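Tropomodulin (Caenorhabditis elegans, PDB 1PGV) probably caps the pointed ends of actin filaments, maintaining their length and dynamics, and is represented here by its C-terminal leucine-rich-repeat domain. Local coordinates at residues 57-62 / 80-85; 117-122 / 157-162; 34-39 / 70-75. All coordinates share one frame; numbering follows the deposited sequence.

Contact 1. Residues 57-62 / 80-85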
loop_
_atom_site.group_PDB
_atom_site.type_symbol
_atom_site.label_atom_id
_atom_site.label_comp_id
_atom_site.label_asym_id
_atom_site.label_seq_id
_atom_site.Cartn_x
_atom_site.Cartn_y
_atom_site.Cartn_z
ATOM N N GLU A 57 -11.688 12.529 9.424
ATOM C CA GLU A 57 -10.967 12.486 10.687
ATOM C C GLU A 57 -10.972 11.047 11.190
ATOM O O GLU A 57 -10.022 10.598 11.832
ATOM C CB GLU A 57 -11.625 13.403 11.718
ATOM C CG GLU A 57 -10.782 13.616 12.966
ATOM C CD GLU A 57 -11.415 14.597 13.935
ATOM O OE1 GLU A 57 -11.806 15.702 13.493
ATOM O OE2 GLU A 57 -11.516 14.270 15.138
ATOM N N ARG A 58 -12.048 10.327 10.887
ATOM C CA ARG A 58 -12.172 8.928 11.290
ATOM C C ARG A 58 -11.225 8.067 10.456
ATOM O O ARG A 58 -10.593 7.140 10.969
ATOM C CB ARG A 58 -13.613 8.444 11.103
ATOM C CG ARG A 58 -14.607 8.992 12.119
ATOM C CD ARG A 58 -14.375 8.416 13.511
ATOM N NE ARG A 58 -13.134 8.892 14.114
ATOM C CZ ARG A 58 -12.691 8.513 15.309
ATOM N NH1 ARG A 58 -13.389 7.645 16.031
ATOM N NH2 ARG A 58 -11.556 9.006 15.786
ATOM N N ILE A 59 -11.134 8.370 9.167
ATOM C CA ILE A 59 -10.244 7.627 8.288
ATOM C C ILE A 59 -8.815 7.871 8.761
ATOM O O ILE A 59 -7.996 6.951 8.798
ATOM C CB ILE A 59 -10.404 8.069 6.819
ATOM C CG1 ILE A 59 -11.774 7.620 6.302
ATOM C CG2 ILE A 59 -9.281 7.486 5.966
ATOM C CD1 ILE A 59 -12.056 7.992 4.867
ATOM N N ARG A 60 -8.517 9.113 9.135
ATOM C CA ARG A 60 -7.186 9.443 9.626
ATOM C C ARG A 60 -6.909 8.691 10.924
ATOM O O ARG A 60 -5.804 8.200 11.137
ATOM C CB ARG A 60 -7.053 10.947 9.882
ATOM C CG ARG A 60 -6.864 11.803 8.641
ATOM C CD ARG A 60 -6.697 13.269 9.043
ATOM N NE ARG A 60 -6.287 14.122 7.930
ATOM C CZ ARG A 60 -6.066 15.430 8.037
ATOM N NH1 ARG A 60 -6.218 16.037 9.208
ATOM N NH2 ARG A 60 -5.687 16.135 6.978
ATOM N N SER A 61 -7.914 8.605 11.792
ATOM C CA SER A 61 -7.747 7.906 13.063
ATOM C C SER A 61 -7.599 6.399 12.847
ATOM O O SER A 61 -6.890 5.723 13.593
ATOM C CB SER A 61 -8.930 8.199 13.992
ATOM O OG SER A 61 -10.163 7.878 13.372
ATOM N N LEU A 62 -8.265 5.883 11.818
ATOM C CA LEU A 62 -8.193 4.460 11.492
ATOM C C LEU A 62 -6.771 4.118 11.049
ATOM O O LEU A 62 -6.171 3.155 11.529
ATOM C CB LEU A 62 -9.176 4.126 10.369
ATOM C CG LEU A 62 -9.160 2.680 9.857
ATOM C CD1 LEU A 62 -9.592 1.727 10.975
ATOM C CD2 LEU A 62 -10.085 2.555 8.659
ATOM N N THR A 80 -12.706 5.518 -1.551
ATOM C CA THR A 80 -13.200 6.119 -0.317
ATOM C C THR A 80 -13.072 7.637 -0.429
ATOM O O THR A 80 -13.219 8.356 0.556
ATOM C CB THR A 80 -12.400 5.652 0.912
ATOM O OG1 THR A 80 -11.001 5.844 0.673
ATOM C CG2 THR A 80 -12.672 4.177 1.196
ATOM N N ALA A 81 -12.785 8.102 -1.641
ATOM C CA ALA A 81 -12.639 9.526 -1.923
ATOM C C ALA A 81 -11.616 10.216 -1.025
ATOM O O ALA A 81 -11.800 11.370 -0.645
ATOM C CB ALA A 81 -13.998 10.224 -1.800
ATOM N N ILE A 82 -10.536 9.517 -0.682
ATOM C CA ILE A 82 -9.511 10.118 0.161
ATOM C C ILE A 82 -8.476 10.840 -0.696
ATOM O O ILE A 82 -8.279 10.503 -1.861
ATOM C CB ILE A 82 -8.793 9.068 1.033
ATOM C CG1 ILE A 82 -8.250 7.938 0.155
ATOM C CG2 ILE A 82 -9.753 8.531 2.087
ATOM C CD1 ILE A 82 -7.389 6.943 0.910
ATOM N N SER A 83 -7.837 11.847 -0.112
ATOM C CA SER A 83 -6.817 12.625 -0.812
ATOM C C SER A 83 -5.518 12.553 -0.021
ATOM O O SER A 83 -5.452 11.892 1.011
ATOM C CB SER A 83 -7.262 14.086 -0.950
ATOM O OG SER A 83 -7.246 14.733 0.308
ATOM N N ASP A 84 -4.483 13.236 -0.498
ATOM C CA ASP A 84 -3.196 13.213 0.184
ATOM C C ASP A 84 -3.259 13.524 1.675
ATOM O O ASP A 84 -2.541 12.916 2.466
ATOM C CB ASP A 84 -2.222 14.181 -0.488
ATOM C CG ASP A 84 -1.655 13.637 -1.780
ATOM O OD1 ASP A 84 -2.184 12.621 -2.288
ATOM O OD2 ASP A 84 -0.679 14.228 -2.288
ATOM N N SER A 85 -4.111 14.468 2.062
ATOM C CA SER A 85 -4.214 14.836 3.467
ATOM C C SER A 85 -4.603 13.659 4.364
ATOM O O SER A 85 -4.058 13.505 5.457
ATOM C CB SER A 85 -5.202 15.998 3.638
ATOM O OG SER A 85 -6.415 15.754 2.953
#
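Ile59 and Ile82 meet through methyl groups: the branch methyl CG2 of Ile82 faces CD1 of Ile59 at 3.7 Å and CG2 of Ile59 at 4.0 Å, so a single methyl is held against both methyls of its partner. The two side chains are inclined to each other rather than lying side by side. Ile59 CD1 is also 4.5 Å from Thr80 O, at the margin of the contact. Arg60, the next residue of the helix, runs out extended from CG to NE and reaches the start of helix 84-87. Its NE gives Ser85 O a weak hydrogen bond of 3.4 Å, with a bent N-H...O angle of 131°, while NH2 brings the edge of the guanidinium, nearly in its own plane, to 3.4 Å from Ser85 CB. The polar link is therefore loose and lies at the exposed side, with the isoleucines inside.

Ile82 has CG1 between its backbone N and carbonyl carbon (chi1 54°), which swings CG2 opposite the carbonyl carbon and presents it to Ile59. Val54, in the loop before helix 56-66, also touches the Ile59 side chain.

Further out, Asn108 OD1 accepts from both Thr80 N and Ile82 N, fixing the turn that carries Ile82, and Thr80 OG1 is bonded to Leu77 O. Ser83 is the N-cap of helix 84-87, and Glu86 OE1 accepts from its backbone N, as in a capping box. An asparagine side chain bonded to the backbone of the neighbouring turn, with an apolar residue such as Ile82 directed inward in the loop that follows a short strand, is characteristic of the leucine-rich-repeat fold.

Contact 2. Residues 117-122 / 157-162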
loop_
_atom_site.group_PDB
_atom_site.type_symbol
_atom_site.label_atom_id
_atom_site.label_comp_id
_atom_site.label_asym_id
_atom_site.label_seq_id
_atom_site.Cartn_x
_atom_site.Cartn_y
_atom_site.Cartn_z
ATOM N N ARG A 117 6.045 8.281 -2.639
ATOM C CA ARG A 117 6.535 8.211 -1.271
ATOM C C ARG A 117 6.038 6.932 -0.590
ATOM O O ARG A 117 6.782 6.287 0.145
ATOM C CB ARG A 117 6.081 9.435 -0.476
ATOM C CG ARG A 117 6.690 10.743 -0.969
ATOM C CD ARG A 117 6.136 11.925 -0.183
ATOM N NE ARG A 117 6.490 11.841 1.230
ATOM C CZ ARG A 117 5.866 12.503 2.200
ATOM N NH1 ARG A 117 4.846 13.303 1.911
ATOM N NH2 ARG A 117 6.262 12.364 3.459
ATOM N N LEU A 118 4.786 6.564 -0.844
ATOM C CA LEU A 118 4.234 5.351 -0.238
ATOM C C LEU A 118 5.016 4.115 -0.698
ATOM O O LEU A 118 5.369 3.255 0.115
ATOM C CB LEU A 118 2.752 5.193 -0.594
ATOM C CG LEU A 118 1.800 6.285 -0.087
ATOM C CD1 LEU A 118 0.388 5.968 -0.551
ATOM C CD2 LEU A 118 1.865 6.388 1.430
ATOM N N LEU A 119 5.291 4.023 -1.996
ATOM C CA LEU A 119 6.050 2.887 -2.519
ATOM C C LEU A 119 7.483 2.871 -2.001
ATOM O O LEU A 119 8.034 1.816 -1.703
ATOM C CB LEU A 119 6.064 2.894 -4.051
ATOM C CG LEU A 119 5.036 2.015 -4.762
ATOM C CD1 LEU A 119 5.113 2.259 -6.259
ATOM C CD2 LEU A 119 5.312 0.540 -4.450
ATOM N N ARG A 120 8.108 4.038 -1.883
ATOM C CA ARG A 120 9.472 4.058 -1.387
ATOM C C ARG A 120 9.495 3.632 0.086
ATOM O O ARG A 120 10.451 3.005 0.548
ATOM C CB ARG A 120 10.081 5.459 -1.565
ATOM C CG ARG A 120 11.580 5.524 -1.302
ATOM C CD ARG A 120 12.215 6.659 -2.108
ATOM N NE ARG A 120 12.350 6.332 -3.527
ATOM C CZ ARG A 120 13.422 5.747 -4.060
ATOM N NH1 ARG A 120 14.453 5.428 -3.291
ATOM N NH2 ARG A 120 13.474 5.499 -5.361
ATOM N N SER A 121 8.433 3.942 0.819
ATOM C CA SER A 121 8.368 3.575 2.230
ATOM C C SER A 121 8.251 2.066 2.442
ATOM O O SER A 121 8.545 1.572 3.524
ATOM C CB SER A 121 7.199 4.283 2.920
ATOM O OG SER A 121 5.953 3.873 2.390
ATOM N N THR A 122 7.832 1.347 1.408
ATOM C CA THR A 122 7.683 -0.112 1.510
ATOM C C THR A 122 9.033 -0.797 1.727
ATOM O O THR A 122 9.098 -1.970 2.113
ATOM C CB THR A 122 7.046 -0.708 0.235
ATOM O OG1 THR A 122 7.942 -0.553 -0.874
ATOM C CG2 THR A 122 5.724 -0.011 -0.079
ATOM N N GLU A 157 12.310 -6.583 -2.373
ATOM C CA GLU A 157 12.355 -8.026 -2.631
ATOM C C GLU A 157 11.050 -8.777 -2.344
ATOM O O GLU A 157 10.921 -9.951 -2.705
ATOM C CB GLU A 157 13.486 -8.663 -1.817
ATOM C CG GLU A 157 14.881 -8.210 -2.217
ATOM C CD GLU A 157 15.973 -8.836 -1.359
ATOM O OE1 GLU A 157 17.158 -8.528 -1.596
ATOM O OE2 GLU A 157 15.651 -9.630 -0.447
ATOM N N SER A 158 10.083 -8.105 -1.719
ATOM C CA SER A 158 8.810 -8.750 -1.372
ATOM C C SER A 158 7.635 -8.500 -2.318
ATOM O O SER A 158 6.773 -9.362 -2.477
ATOM C CB SER A 158 8.393 -8.351 0.044
ATOM O OG SER A 158 9.350 -8.769 1.002
ATOM N N LEU A 159 7.583 -7.322 -2.942
ATOM C CA LEU A 159 6.488 -7.001 -3.852
ATOM C C LEU A 159 6.277 -7.990 -4.994
ATOM O O LEU A 159 7.198 -8.286 -5.758
ATOM C CB LEU A 159 6.688 -5.602 -4.458
ATOM C CG LEU A 159 6.552 -4.443 -3.472
ATOM C CD1 LEU A 159 6.940 -3.138 -4.171
ATOM C CD2 LEU A 159 5.116 -4.360 -2.965
ATOM N N LEU A 160 5.042 -8.474 -5.114
ATOM C CA LEU A 160 4.670 -9.409 -6.167
ATOM C C LEU A 160 3.693 -8.758 -7.133
ATOM O O LEU A 160 3.663 -9.092 -8.314
ATOM C CB LEU A 160 4.038 -10.667 -5.557
ATOM C CG LEU A 160 4.958 -11.436 -4.611
ATOM C CD1 LEU A 160 4.185 -12.606 -3.988
ATOM C CD2 LEU A 160 6.177 -11.941 -5.378
ATOM N N ARG A 161 2.892 -7.821 -6.626
ATOM C CA ARG A 161 1.910 -7.131 -7.457
ATOM C C ARG A 161 1.883 -5.636 -7.157
ATOM O O ARG A 161 1.762 -5.228 -6.005
ATOM C CB ARG A 161 0.512 -7.722 -7.235
ATOM C CG ARG A 161 0.329 -9.120 -7.832
ATOM C CD ARG A 161 -1.034 -9.715 -7.480
ATOM N NE ARG A 161 -1.129 -10.091 -6.070
ATOM C CZ ARG A 161 -0.392 -11.038 -5.496
ATOM N NH1 ARG A 161 0.497 -11.715 -6.211
ATOM N NH2 ARG A 161 -0.535 -11.305 -4.205
ATOM N N VAL A 162 2.010 -4.830 -8.207
ATOM C CA VAL A 162 1.987 -3.379 -8.064
ATOM C C VAL A 162 0.961 -2.836 -9.047
ATOM O O VAL A 162 1.155 -2.884 -10.266
ATOM C CB VAL A 162 3.373 -2.765 -8.356
ATOM C CG1 VAL A 162 3.289 -1.228 -8.336
ATOM C CG2 VAL A 162 4.370 -3.241 -7.314
#
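Leu119 packs on Leu159 and Val162 in a buried, mainly apolar contact with no hydrogen bond across it. It lies between the C-terminal part of helix 112-121 and the approach to strand 161-163, the last of the five parallel strands. The leucine works as a fork: CD2 is 4.0 Å from Leu159 CD1, and CD1 is 4.4 Å from Val162 CG1. Its chi1 of -97° is well away from a staggered value, and this turn of the side chain accompanies the reach of both methyls toward the strand. Thr122 adds a looser touch, with OG1 4.3 Å from Leu159 CD1.

That hydroxyl is used mainly within its own segment, with a weak further bond to Asn156 ND2. Thr122 OG1 donates to Leu119 O at 2.5 Å, in the carbonyl plane with a C=O...O angle of 151°, and Thr122 N binds the same oxygen at 3.2 Å. Two donors from one residue thus grip the carbonyl of the leucine that makes the packing.

Met149 and Ile164 continue the apolar surroundings of Leu119, and Leu179 of helix 169-190 touches both Leu159 and Val162. Asn156 OD1 accepts from Ser158 N and Leu159 N, positioning the bend from which Leu159 points inward. Mostly methyls meet here, at 4.0 Å or more, so hydrophobic burial holds the helix to the strand and its approach, while polar bonds set the backbones.

Contact 3. Residues 34-39 / 70-75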
loop_
_atom_site.group_PDB
_atom_site.type_symbol
_atom_site.label_atom_id
_atom_site.label_comp_id
_atom_site.label_asym_id
_atom_site.label_seq_id
_atom_site.Cartn_x
_atom_site.Cartn_y
_atom_site.Cartn_z
ATOM N N ASN A 34 -10.757 0.933 17.536
ATOM C CA ASN A 34 -10.498 0.473 18.896
ATOM C C ASN A 34 -9.674 -0.809 18.932
ATOM O O ASN A 34 -8.742 -0.925 19.723
ATOM C CB ASN A 34 -11.814 0.254 19.652
ATOM C CG ASN A 34 -12.524 1.556 19.973
ATOM O OD1 ASN A 34 -11.921 2.491 20.503
ATOM N ND2 ASN A 34 -13.815 1.620 19.662
ATOM N N ARG A 35 -10.014 -1.768 18.077
ATOM C CA ARG A 35 -9.293 -3.035 18.044
ATOM C C ARG A 35 -7.846 -2.896 17.576
ATOM O O ARG A 35 -6.944 -3.491 18.160
ATOM C CB ARG A 35 -10.040 -4.041 17.163
ATOM C CG ARG A 35 -11.391 -4.457 17.737
ATOM C CD ARG A 35 -12.094 -5.453 16.836
ATOM N NE ARG A 35 -11.369 -6.720 16.748
ATOM C CZ ARG A 35 -11.646 -7.673 15.864
ATOM N NH1 ARG A 35 -12.629 -7.500 14.990
ATOM N NH2 ARG A 35 -10.938 -8.796 15.850
ATOM N N LEU A 36 -7.623 -2.110 16.527
ATOM C CA LEU A 36 -6.266 -1.914 16.019
ATOM C C LEU A 36 -5.385 -1.236 17.067
ATOM O O LEU A 36 -4.223 -1.602 17.244
ATOM C CB LEU A 36 -6.297 -1.085 14.730
ATOM C CG LEU A 36 -6.831 -1.817 13.495
ATOM C CD1 LEU A 36 -7.049 -0.840 12.357
ATOM C CD2 LEU A 36 -5.850 -2.910 13.089
ATOM N N ARG A 37 -5.944 -0.253 17.766
ATOM C CA ARG A 37 -5.201 0.461 18.799
ATOM C C ARG A 37 -4.738 -0.482 19.904
ATOM O O ARG A 37 -3.650 -0.321 20.456
ATOM C CB ARG A 37 -6.061 1.566 19.418
ATOM C CG ARG A 37 -6.285 2.766 18.522
ATOM C CD ARG A 37 -7.152 3.802 19.218
ATOM N NE ARG A 37 -7.326 5.006 18.410
ATOM C CZ ARG A 37 -8.241 5.939 18.654
ATOM N NH1 ARG A 37 -9.067 5.804 19.685
ATOM N NH2 ARG A 37 -8.333 7.003 17.869
ATOM N N GLU A 38 -5.573 -1.467 20.220
ATOM C CA GLU A 38 -5.254 -2.431 21.264
ATOM C C GLU A 38 -4.452 -3.600 20.703
ATOM O O GLU A 38 -4.220 -4.594 21.392
ATOM C CB GLU A 38 -6.544 -2.941 21.915
ATOM C CG GLU A 38 -7.412 -1.832 22.490
ATOM C CD GLU A 38 -8.679 -2.352 23.143
ATOM O OE1 GLU A 38 -9.449 -3.071 22.470
ATOM O OE2 GLU A 38 -8.909 -2.035 24.330
ATOM N N ASP A 39 -4.035 -3.472 19.447
ATOM C CA ASP A 39 -3.242 -4.501 18.785
ATOM C C ASP A 39 -3.928 -5.870 18.822
ATOM O O ASP A 39 -3.317 -6.884 19.171
ATOM C CB ASP A 39 -1.854 -4.568 19.431
ATOM C CG ASP A 39 -0.903 -5.472 18.679
ATOM O OD1 ASP A 39 -1.032 -5.578 17.443
ATOM O OD2 ASP A 39 -0.014 -6.065 19.324
ATOM N N LYS A 70 0.401 -5.223 15.084
ATOM C CA LYS A 70 1.477 -6.007 14.501
ATOM C C LYS A 70 0.862 -7.256 13.886
ATOM O O LYS A 70 1.559 -8.217 13.570
ATOM C CB LYS A 70 2.510 -6.390 15.565
ATOM C CG LYS A 70 1.949 -7.119 16.773
ATOM C CD LYS A 70 3.064 -7.458 17.756
ATOM C CE LYS A 70 2.516 -8.034 19.051
ATOM N NZ LYS A 70 1.727 -9.277 18.823
ATOM N N HIS A 71 -0.453 -7.219 13.696
ATOM C CA HIS A 71 -1.179 -8.351 13.140
ATOM C C HIS A 71 -1.894 -8.072 11.822
ATOM O O HIS A 71 -2.072 -8.976 11.009
ATOM C CB HIS A 71 -2.188 -8.851 14.178
ATOM C CG HIS A 71 -1.561 -9.244 15.480
ATOM N ND1 HIS A 71 -0.847 -10.411 15.640
ATOM C CD2 HIS A 71 -1.516 -8.609 16.675
ATOM C CE1 HIS A 71 -0.388 -10.479 16.877
ATOM N NE2 HIS A 71 -0.781 -9.398 17.526
ATOM N N ILE A 72 -2.304 -6.826 11.598
ATOM C CA ILE A 72 -3.014 -6.502 10.367
ATOM C C ILE A 72 -2.248 -6.976 9.132
ATOM O O ILE A 72 -1.053 -6.721 8.990
ATOM C CB ILE A 72 -3.302 -4.984 10.268
ATOM C CG1 ILE A 72 -4.088 -4.691 8.988
ATOM C CG2 ILE A 72 -2.000 -4.200 10.330
ATOM C CD1 ILE A 72 -4.582 -3.251 8.881
ATOM N N GLU A 73 -2.953 -7.677 8.247
ATOM C CA GLU A 73 -2.367 -8.225 7.031
ATOM C C GLU A 73 -2.898 -7.585 5.761
ATOM O O GLU A 73 -2.203 -7.540 4.744
ATOM C CB GLU A 73 -2.619 -9.737 6.970
ATOM C CG GLU A 73 -1.804 -10.531 7.972
ATOM C CD GLU A 73 -2.184 -12.000 8.004
ATOM O OE1 GLU A 73 -2.724 -12.505 6.996
ATOM O OE2 GLU A 73 -1.928 -12.648 9.038
ATOM N N LYS A 74 -4.135 -7.107 5.809
ATOM C CA LYS A 74 -4.742 -6.478 4.645
ATOM C C LYS A 74 -5.487 -5.214 5.041
ATOM O O LYS A 74 -6.291 -5.216 5.971
ATOM C CB LYS A 74 -5.705 -7.443 3.954
ATOM C CG LYS A 74 -5.059 -8.728 3.466
ATOM C CD LYS A 74 -6.073 -9.615 2.755
ATOM C CE LYS A 74 -5.434 -10.906 2.264
ATOM N NZ LYS A 74 -6.408 -11.747 1.510
ATOM N N PHE A 75 -5.203 -4.127 4.331
ATOM C CA PHE A 75 -5.843 -2.850 4.607
ATOM C C PHE A 75 -6.269 -2.273 3.266
ATOM O O PHE A 75 -5.433 -1.957 2.421
ATOM C CB PHE A 75 -4.858 -1.922 5.327
ATOM C CG PHE A 75 -5.480 -0.657 5.857
ATOM C CD1 PHE A 75 -6.847 -0.584 6.110
ATOM C CD2 PHE A 75 -4.689 0.454 6.139
ATOM C CE1 PHE A 75 -7.418 0.575 6.638
ATOM C CE2 PHE A 75 -5.251 1.618 6.669
ATOM C CZ PHE A 75 -6.616 1.676 6.918
#
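Asp39 meets Lys70 and His71 just beyond helix 29-37, where it is the C-prime residue of a Schellman motif; the contact joins that helix end to the turn leading into strand 74-76 of the leucine-rich-repeat sheet.

The apolar part is slight: Leu36 CD2 approaches Ile72 CB at 4.3 Å, and Leu62 and Val46 also touch Leu36.

The hydrogen bond is short and fairly straight. Lys70 N donates to Asp39 OD1 at 2.8 Å with an angle of 163°, arriving on the syn side but 32° out of the carboxylate plane. Positive phi at Asp39 closes the helix, through Asp39 N to Leu36 O and Asp40 N to Arg35 O, and with CG opposite the backbone N the carboxylate extends to the facing turn.

The charged pair is long, a salt bridge of 3.7 Å from Asp39 OD2 to Lys70 NZ; Lys70 CE passes 3.2 Å from Asp39 OD2, and the bend at chi4 then places NZ.

The His71 side chain crosses that of Asp39 at about a right angle, ring and carboxylate planes 23° apart. Asp39 OD1 comes obliquely to His71 CD2 at 3.2 Å, while Lys70 CG sits 3.6 Å above one face of the ring, toward its rim.

Contacts 1 and 3 are interleaved along the chain: strand 74-76, used by contact 3, falls between the two segments of contact 1. Their centres are 17 Å apart, yet they touch, Leu62 CD1 lying 3.9 Å from Leu36 CD1 and Leu62 CD2 3.9 Å from Phe75 CE1. Contact 2 comes later in the chain and touches neither: its centre is 21 Å from that of contact 1 and 20 Å from that of contact 3, with nearest atoms about 7 Å and about 8 Å away. Contacts 2 and 3 nevertheless repeat one relation along the same parallel sheet: each sets the end of a helix against the approach to the second strand after it. Contact 1 instead joins a helix to the turn following the next strand.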